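Local coordinates for protein L-lysine 6-monooxygenase involved in desferrioxamine biosynthesis (Erwinia amylovora CFBP1430, PDB 5O8R) that probably uses FAD and NADPH to hydroxylate the side-chain nitrogen of L-lysine, a step in making the siderophore desferrioxamine, at residues Arg118-Val123 against Thr140-Gly145; Trp224-Pro229 against Leu299-Glu304. All coordinates share one frame; numbering follows the deposited sequence.

Contact 1: Arg118-Val123 against Thr140-Gly145. With FAD (flavin-adenine dinucleotide), chain C.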
loop_
_atom_site.group_PDB
_atom_site.type_symbol
_atom_site.label_atom_id
_atom_site.label_comp_id
_atom_site.label_asym_id
_atom_site.label_seq_id
_atom_site.Cartn_x
_atom_site.Cartn_y
_atom_site.Cartn_z
ATOM N N ARG A 118 27.988 32.947 4.170
ATOM C CA ARG A 118 28.262 33.893 5.224
ATOM C C ARG A 118 26.996 34.118 5.995
ATOM O O ARG A 118 26.055 34.821 5.533
ATOM C CB ARG A 118 28.714 35.234 4.660
ATOM C CG ARG A 118 30.009 35.264 3.866
ATOM C CD ARG A 118 31.186 34.709 4.643
ATOM N NE ARG A 118 31.687 33.520 3.952
ATOM C CZ ARG A 118 32.841 33.443 3.310
ATOM N NH1 ARG A 118 33.675 34.480 3.278
ATOM N NH2 ARG A 118 33.172 32.311 2.716
ATOM N N TRP A 119 26.987 33.533 7.183
ATOM C CA TRP A 119 25.858 33.676 8.084
ATOM C C TRP A 119 25.959 34.973 8.866
ATOM O O TRP A 119 27.004 35.611 8.873
ATOM C CB TRP A 119 25.852 32.494 9.049
ATOM C CG TRP A 119 25.507 31.189 8.387
ATOM C CD1 TRP A 119 26.297 30.065 8.278
ATOM C CD2 TRP A 119 24.271 30.878 7.755
ATOM N NE1 TRP A 119 25.613 29.082 7.612
ATOM C CE2 TRP A 119 24.370 29.554 7.275
ATOM C CE3 TRP A 119 23.081 31.597 7.546
ATOM C CZ2 TRP A 119 23.324 28.922 6.598
ATOM C CZ3 TRP A 119 22.018 30.963 6.884
ATOM C CH2 TRP A 119 22.156 29.636 6.414
ATOM N N ASN A 120 24.886 35.345 9.558
ATOM C CA ASN A 120 24.877 36.586 10.349
ATOM C C ASN A 120 25.266 37.758 9.463
ATOM O O ASN A 120 26.135 38.539 9.837
ATOM C CB ASN A 120 25.863 36.526 11.519
ATOM C CG ASN A 120 25.560 35.416 12.452
ATOM O OD1 ASN A 120 24.477 35.370 13.061
ATOM N ND2 ASN A 120 26.506 34.503 12.578
ATOM N N THR A 121 24.660 37.867 8.285
ATOM C CA THR A 121 25.072 38.883 7.354
ATOM C C THR A 121 23.838 39.485 6.715
ATOM O O THR A 121 23.425 39.092 5.640
ATOM C CB THR A 121 26.092 38.263 6.381
ATOM O OG1 THR A 121 27.244 37.812 7.130
ATOM C CG2 THR A 121 26.539 39.281 5.322
ATOM N N ARG A 122 23.213 40.421 7.436
ATOM C CA ARG A 122 21.932 41.014 6.976
ATOM C C ARG A 122 22.227 41.922 5.811
ATOM O O ARG A 122 23.149 42.694 5.855
ATOM C CB ARG A 122 21.153 41.778 8.078
ATOM C CG ARG A 122 19.804 42.375 7.589
ATOM C CD ARG A 122 18.892 42.936 8.691
ATOM N NE ARG A 122 19.581 43.985 9.460
ATOM C CZ ARG A 122 20.241 43.835 10.625
ATOM N NH1 ARG A 122 20.311 42.680 11.276
ATOM N NH2 ARG A 122 20.838 44.889 11.174
ATOM N N VAL A 123 21.482 41.781 4.748
ATOM C CA VAL A 123 21.712 42.624 3.608
ATOM C C VAL A 123 20.775 43.824 3.701
ATOM O O VAL A 123 19.564 43.677 3.592
ATOM C CB VAL A 123 21.540 41.834 2.293
ATOM C CG1 VAL A 123 21.187 42.762 1.128
ATOM C CG2 VAL A 123 22.814 41.038 2.009
ATOM N N THR A 140 25.161 44.156 7.076
ATOM C CA THR A 140 25.562 44.333 8.446
ATOM C C THR A 140 25.936 43.022 9.028
ATOM O O THR A 140 25.128 42.127 8.973
ATOM C CB THR A 140 24.362 44.783 9.239
ATOM O OG1 THR A 140 23.795 45.946 8.600
ATOM C CG2 THR A 140 24.777 45.033 10.689
ATOM N N ASP A 141 27.122 42.892 9.604
ATOM C CA ASP A 141 27.441 41.698 10.396
ATOM C C ASP A 141 26.618 41.816 11.658
ATOM O O ASP A 141 26.855 42.695 12.447
ATOM C CB ASP A 141 28.955 41.552 10.725
ATOM C CG ASP A 141 29.286 40.341 11.715
ATOM O OD1 ASP A 141 28.398 39.852 12.460
ATOM O OD2 ASP A 141 30.460 39.896 11.794
ATOM N N THR A 142 25.701 40.887 11.887
ATOM C CA THR A 142 24.802 40.995 13.015
ATOM C C THR A 142 25.417 40.723 14.375
ATOM O O THR A 142 24.757 41.013 15.365
ATOM C CB THR A 142 23.561 40.102 12.883
ATOM O OG1 THR A 142 23.905 38.722 13.048
ATOM C CG2 THR A 142 22.886 40.339 11.570
ATOM N N VAL A 143 26.631 40.191 14.450
ATOM C CA VAL A 143 27.250 39.863 15.766
ATOM C C VAL A 143 28.344 40.798 16.213
ATOM O O VAL A 143 28.683 40.799 17.385
ATOM C CB VAL A 143 27.827 38.425 15.831
ATOM C CG1 VAL A 143 26.911 37.489 15.064
ATOM C CG2 VAL A 143 29.271 38.313 15.322
ATOM N N SER A 144 28.956 41.487 15.251
ATOM C CA SER A 144 29.919 42.553 15.485
ATOM C C SER A 144 29.247 43.928 15.325
ATOM O O SER A 144 29.655 44.872 15.974
ATOM C CB SER A 144 31.091 42.432 14.500
ATOM O OG SER A 144 30.866 43.224 13.334
ATOM N N GLY A 145 28.247 44.041 14.452
ATOM C CA GLY A 145 27.679 45.325 14.080
ATOM C C GLY A 145 28.257 45.917 12.803
ATOM O O GLY A 145 27.570 46.729 12.144
HETATM P PA FAD C . 13.382 30.320 2.819
HETATM O O1A FAD C . 13.158 28.926 3.376
HETATM O O2A FAD C . 12.234 31.269 3.115
HETATM O O5B FAD C . 14.706 30.874 3.598
HETATM C C5B FAD C . 15.398 31.969 2.992
HETATM C C4B FAD C . 16.168 32.918 3.918
HETATM O O4B FAD C . 16.088 34.290 3.484
HETATM C C3B FAD C . 15.751 32.987 5.380
HETATM O O3B FAD C . 16.743 32.209 6.067
HETATM C C2B FAD C . 15.706 34.495 5.700
HETATM O O2B FAD C . 16.252 34.821 6.979
HETATM C C1B FAD C . 16.564 35.066 4.571
HETATM N N9A FAD C . 16.579 36.546 4.305
HETATM C C8A FAD C . 15.531 37.365 3.986
HETATM N N7A FAD C . 15.947 38.660 3.812
HETATM C C5A FAD C . 17.286 38.664 4.020
HETATM C C6A FAD C . 18.356 39.680 4.042
HETATM N N6A FAD C . 18.069 40.966 3.770
HETATM N N1A FAD C . 19.625 39.306 4.312
HETATM C C2A FAD C . 19.936 38.034 4.582
HETATM N N3A FAD C . 19.019 37.041 4.623
HETATM C C4A FAD C . 17.709 37.287 4.341
HETATM N N1 FAD C . 8.009 22.123 -1.739
HETATM C C2 FAD C . 8.069 20.804 -2.069
HETATM O O2 FAD C . 8.149 20.527 -3.268
HETATM N N3 FAD C . 8.062 19.787 -1.166
HETATM C C4 FAD C . 7.962 19.996 0.166
HETATM O O4 FAD C . 7.919 19.018 0.971
HETATM C C4X FAD C . 7.899 21.432 0.621
HETATM N N5 FAD C . 7.808 21.744 1.944
HETATM C C5X FAD C . 7.731 23.050 2.342
HETATM C C6 FAD C . 7.630 23.413 3.693
HETATM C C7 FAD C . 7.574 24.771 4.074
HETATM C C7M FAD C . 7.487 25.089 5.496
HETATM C C8 FAD C . 7.609 25.895 3.109
HETATM C C8M FAD C . 7.552 27.378 3.411
HETATM C C9 FAD C . 7.687 25.499 1.811
HETATM C C9A FAD C . 7.768 24.170 1.345
HETATM N N10 FAD C . 7.862 23.892 -0.055
HETATM C C10 FAD C . 7.927 22.515 -0.443
HETATM C "C1'" FAD C . 7.886 25.057 -0.994
HETATM C "C2'" FAD C . 9.178 25.925 -0.867
HETATM O "O2'" FAD C . 10.169 25.022 -0.322
HETATM C "C3'" FAD C . 9.130 27.268 -0.026
HETATM O "O3'" FAD C . 7.877 28.006 -0.126
HETATM C "C4'" FAD C . 10.296 28.243 -0.223
HETATM O "O4'" FAD C . 10.296 28.897 -1.499
HETATM C "C5'" FAD C . 11.619 27.519 -0.004
HETATM O "O5'" FAD C . 12.471 28.418 0.625
HETATM P P FAD C . 13.453 29.430 -0.132
HETATM O O1P FAD C . 14.732 28.715 -0.505
HETATM O O2P FAD C . 12.687 30.131 -1.242
HETATM O O3P FAD C . 13.753 30.412 1.174
#
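The backbone O of Arg122 accepts from Thr140 N at 2.8 Å, and Thr140 O in turn takes the amide of Arg122 (N to O 3.0 Å). These two residues form an antiparallel hydrogen-bonded pair, followed by the non-hydrogen-bonded pair of Thr121 and Asp141, at the open end of the hairpin built from strands 121-129 and 134-141. Beyond the last pair Thr142 N still reaches Asn120 O at 3.1 Å. Asp141 OD1 then folds the chain in an Asx turn, accepting Val143 N at 2.7 Å, and this brings CG1 of Val143 3.6 Å from CG of Asn120. On the face carrying Arg122 and Thr140, the arginine leaves with CG anti to its own N (chi1 -179°) and bends at chi3, which sets one face of the guanidinium over Thr140 CB; Thr142 CG2 lies 3.5 Å from its NH1. Glu124 OE1 takes both Arg122 NE and the Thr140 hydroxyl. Next along the strand, Val123 N donates to N1A of FAD (3.1 Å), while Val123 O receives N6A. The N-H and C=O of Val123 thus match N1A and N6A of adenine; guanine, with N1-H and O6 in those places, would probably be mismatched.

Contact 2: Trp224-Pro229 against Leu299-Glu304. With NAP (NADP nicotinamide-adenine-dinucleotide phosphate), chain D.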
loop_
_atom_site.group_PDB
_atom_site.type_symbol
_atom_site.label_atom_id
_atom_site.label_comp_id
_atom_site.label_asym_id
_atom_site.label_seq_id
_atom_site.Cartn_x
_atom_site.Cartn_y
_atom_site.Cartn_z
ATOM N N TRP A 224 -12.851 23.193 10.779
ATOM C CA TRP A 224 -11.999 23.393 9.638
ATOM C C TRP A 224 -12.820 24.093 8.563
ATOM O O TRP A 224 -13.871 23.617 8.214
ATOM C CB TRP A 224 -11.498 22.039 9.117
ATOM C CG TRP A 224 -10.312 22.124 8.167
ATOM C CD1 TRP A 224 -9.740 23.255 7.658
ATOM C CD2 TRP A 224 -9.587 21.042 7.616
ATOM N NE1 TRP A 224 -8.708 22.945 6.868
ATOM C CE2 TRP A 224 -8.587 21.588 6.811
ATOM C CE3 TRP A 224 -9.680 19.655 7.727
ATOM C CZ2 TRP A 224 -7.695 20.799 6.086
ATOM C CZ3 TRP A 224 -8.762 18.858 7.015
ATOM C CH2 TRP A 224 -7.794 19.437 6.207
ATOM N N ILE A 225 -12.364 25.234 8.064
ATOM C CA ILE A 225 -13.103 25.989 7.042
ATOM C C ILE A 225 -12.111 26.410 6.013
ATOM O O ILE A 225 -11.053 26.906 6.397
ATOM C CB ILE A 225 -13.670 27.313 7.618
ATOM C CG1 ILE A 225 -14.863 27.052 8.508
ATOM C CG2 ILE A 225 -14.043 28.320 6.524
ATOM C CD1 ILE A 225 -15.019 28.099 9.575
ATOM N N THR A 226 -12.489 26.341 4.742
ATOM C CA THR A 226 -11.629 26.804 3.656
ATOM C C THR A 226 -12.377 27.379 2.439
ATOM O O THR A 226 -13.531 27.093 2.214
ATOM C CB THR A 226 -10.736 25.676 3.191
ATOM O OG1 THR A 226 -10.028 26.081 2.023
ATOM C CG2 THR A 226 -11.570 24.460 2.876
ATOM N N ARG A 227 -11.674 28.190 1.664
ATOM C CA ARG A 227 -12.204 28.833 0.452
ATOM C C ARG A 227 -12.299 27.785 -0.656
ATOM O O ARG A 227 -13.168 27.870 -1.524
ATOM C CB ARG A 227 -11.254 29.991 -0.005
ATOM C CG ARG A 227 -11.860 31.063 -0.921
ATOM C CD ARG A 227 -10.892 31.588 -1.995
ATOM N NE ARG A 227 -10.072 32.738 -1.557
ATOM C CZ ARG A 227 -8.736 32.771 -1.396
ATOM N NH1 ARG A 227 -7.978 31.711 -1.623
ATOM N NH2 ARG A 227 -8.135 33.892 -0.986
ATOM N N ALA A 228 -11.375 26.814 -0.606
ATOM C CA ALA A 228 -11.208 25.811 -1.632
ATOM C C ALA A 228 -12.471 25.023 -1.735
ATOM O O ALA A 228 -13.222 24.946 -0.774
ATOM C CB ALA A 228 -10.074 24.860 -1.283
ATOM N N PRO A 229 -12.710 24.430 -2.903
ATOM C CA PRO A 229 -13.927 23.647 -3.149
ATOM C C PRO A 229 -14.007 22.304 -2.422
ATOM O O PRO A 229 -15.103 21.858 -2.036
ATOM C CB PRO A 229 -13.910 23.445 -4.660
ATOM C CG PRO A 229 -12.488 23.694 -5.079
ATOM C CD PRO A 229 -11.981 24.729 -4.149
ATOM N N LEU A 299 -16.744 21.274 9.364
ATOM C CA LEU A 299 -15.811 21.286 8.282
ATOM C C LEU A 299 -16.583 21.978 7.175
ATOM O O LEU A 299 -17.614 21.488 6.747
ATOM C CB LEU A 299 -15.423 19.880 7.885
ATOM C CG LEU A 299 -14.434 19.217 8.794
ATOM C CD1 LEU A 299 -15.112 18.331 9.789
ATOM C CD2 LEU A 299 -13.528 18.343 7.989
ATOM N N PHE A 300 -16.139 23.141 6.752
ATOM C CA PHE A 300 -16.832 23.811 5.694
ATOM C C PHE A 300 -15.894 24.023 4.584
ATOM O O PHE A 300 -14.702 23.946 4.761
ATOM C CB PHE A 300 -17.340 25.131 6.169
ATOM C CG PHE A 300 -18.509 25.030 7.073
ATOM C CD1 PHE A 300 -19.776 25.049 6.552
ATOM C CD2 PHE A 300 -18.337 24.963 8.447
ATOM C CE1 PHE A 300 -20.863 24.989 7.397
ATOM C CE2 PHE A 300 -19.412 24.914 9.306
ATOM C CZ PHE A 300 -20.679 24.904 8.778
ATOM N N THR A 301 -16.456 24.344 3.442
ATOM C CA THR A 301 -15.738 24.294 2.194
ATOM C C THR A 301 -16.356 25.385 1.225
ATOM O O THR A 301 -17.382 25.996 1.535
ATOM C CB THR A 301 -15.802 22.814 1.764
ATOM O OG1 THR A 301 -14.914 22.585 0.693
ATOM C CG2 THR A 301 -17.259 22.364 1.398
ATOM N N HIS A 302 -15.714 25.700 0.106
ATOM C CA HIS A 302 -16.143 26.846 -0.760
ATOM C C HIS A 302 -16.326 28.207 -0.074
ATOM O O HIS A 302 -17.078 29.023 -0.588
ATOM C CB HIS A 302 -17.458 26.564 -1.518
ATOM C CG HIS A 302 -17.388 25.433 -2.486
ATOM N ND1 HIS A 302 -17.889 24.178 -2.194
ATOM C CD2 HIS A 302 -16.891 25.368 -3.748
ATOM C CE1 HIS A 302 -17.731 23.395 -3.248
ATOM N NE2 HIS A 302 -17.112 24.085 -4.194
ATOM N N SER A 303 -15.668 28.459 1.057
ATOM C CA SER A 303 -15.976 29.629 1.918
ATOM C C SER A 303 -14.807 30.627 2.120
ATOM O O SER A 303 -13.831 30.369 2.859
ATOM C CB SER A 303 -16.490 29.185 3.291
ATOM O OG SER A 303 -17.439 28.158 3.185
ATOM N N GLU A 304 -14.950 31.786 1.473
ATOM C CA GLU A 304 -14.027 32.899 1.615
ATOM C C GLU A 304 -14.314 33.599 2.914
ATOM O O GLU A 304 -15.477 33.841 3.239
ATOM C CB GLU A 304 -14.190 33.888 0.451
ATOM C CG GLU A 304 -13.223 35.071 0.515
ATOM C CD GLU A 304 -12.693 35.494 -0.833
ATOM O OE1 GLU A 304 -13.361 36.309 -1.489
ATOM O OE2 GLU A 304 -11.612 35.015 -1.223
HETATM P PA NAP D . -1.476 27.084 0.895
HETATM O O1A NAP D . -1.008 28.353 0.148
HETATM O O2A NAP D . -1.943 25.829 0.135
HETATM O O5B NAP D . -2.585 27.411 2.021
HETATM C C5B NAP D . -3.576 28.367 1.680
HETATM C C4B NAP D . -4.950 27.857 2.017
HETATM O O4B NAP D . -5.508 29.010 2.605
HETATM C C3B NAP D . -5.761 27.424 0.774
HETATM O O3B NAP D . -6.677 26.301 0.983
HETATM C C2B NAP D . -6.408 28.766 0.448
HETATM O O2B NAP D . -7.567 28.679 -0.412
HETATM C C1B NAP D . -6.671 29.282 1.862
HETATM N N9A NAP D . -7.080 30.709 1.933
HETATM C C8A NAP D . -6.460 31.853 1.522
HETATM N N7A NAP D . -7.273 32.937 1.771
HETATM C C5A NAP D . -8.386 32.455 2.343
HETATM C C6A NAP D . -9.641 32.993 2.847
HETATM N N6A NAP D . -9.787 34.302 2.782
HETATM N N1A NAP D . -10.595 32.170 3.358
HETATM C C2A NAP D . -10.417 30.822 3.447
HETATM N N3A NAP D . -9.283 30.219 3.002
HETATM C C4A NAP D . -8.270 30.989 2.451
HETATM O O3 NAP D . -0.154 26.791 1.780
HETATM P PN NAP D . 0.089 26.004 3.165
HETATM O O1N NAP D . 0.936 26.938 3.977
HETATM O O2N NAP D . -1.245 25.445 3.780
HETATM O O5D NAP D . 1.155 24.879 2.641
HETATM C C5D NAP D . 1.341 24.512 1.253
HETATM C C4D NAP D . 2.321 25.443 0.514
HETATM O O4D NAP D . 3.569 25.188 1.132
HETATM C C3D NAP D . 2.435 25.183 -1.011
HETATM O O3D NAP D . 2.400 26.343 -1.890
HETATM C C2D NAP D . 3.733 24.417 -1.163
HETATM O O2D NAP D . 4.653 25.051 -2.070
HETATM C C1D NAP D . 4.316 24.333 0.267
HETATM N N1N NAP D . 4.422 22.988 0.877
HETATM C C2N NAP D . 4.473 22.893 2.240
HETATM C C3N NAP D . 4.635 21.633 2.836
HETATM C C7N NAP D . 4.686 21.435 4.311
HETATM O O7N NAP D . 5.458 20.562 4.758
HETATM N N7N NAP D . 3.862 22.199 5.037
HETATM C C4N NAP D . 4.742 20.489 2.044
HETATM C C5N NAP D . 4.685 20.610 0.660
HETATM C C6N NAP D . 4.538 21.873 0.097
HETATM P P2B NAP D . -7.424 28.462 -2.009
HETATM O O1X NAP D . -8.741 28.997 -2.576
HETATM O O2X NAP D . -7.186 26.967 -2.202
HETATM O O3X NAP D . -6.192 29.268 -2.375
#
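This is a parallel strand pairing at the C-terminal ends of strands 221-225 and 297-300 in the five-stranded parallel sheet, and backbone bonds continue it to Ser303 beside the NADP site. Phe300 N donates to Trp224 O at 2.7 Å. Further on, Ser303 N binds Thr226 O (2.8 Å) and His302 N binds Ala228 O (2.7 Å). Thr226 OG1 accepts from Ala228 N in an ST turn and also bonds to Ser200. CA of Pro229 sits over the His302 ring, 3.6 Å from its centroid, in a CH-pi contact. Beside the NADP adenosine, Arg227 and Glu304 run alongside each other. NE of Arg227 gives Glu304 OE2 a nearly straight hydrogen bond (2.8 Å, 171° at the hydrogen), part of a salt bridge; the oxygen lies in the guanidinium plane and is met on its anti side, with the carboxylate turned 82° to that plane. Glu304 thus helps hold the guanidinium, whose face lies against adenine at C5A and whose NH1 bonds to O1X of the 2'-phosphate (3.0 Å), the group that distinguishes NADP(H) from NAD(H). Helix 202-212 covers the face of Trp224 and Leu299 with Ala204, Ala205 and the stacked Tyr208; on the face of Ile225, Leu320 of strand 315-322 packs, and Gln425 and Thr426 of the second subunit meet Leu299 and Phe300.

Overall arrangement
Contact 1 closes before contact 2 opens along the chain, and the two lie on opposite sides of its centre, centres 43 Å apart and nearest atoms about 30 Å apart. They share no sheet: contact 1 belongs to the mixed sheet that includes strands 8-14 and 35-38, contact 2 to the parallel sheet of strands 177-178, 335-338, 194-198, 221-225 and 297-300, with strand 303-311 starting a separate antiparallel sheet. Each reaches the adenosine end of one dinucleotide, FAD at 118-123 and NADP at 224-229 with 299-304. The two cofactors extend inward from these distant ends until flavin and nicotinamide lie close together, consistent with hydride transfer between them.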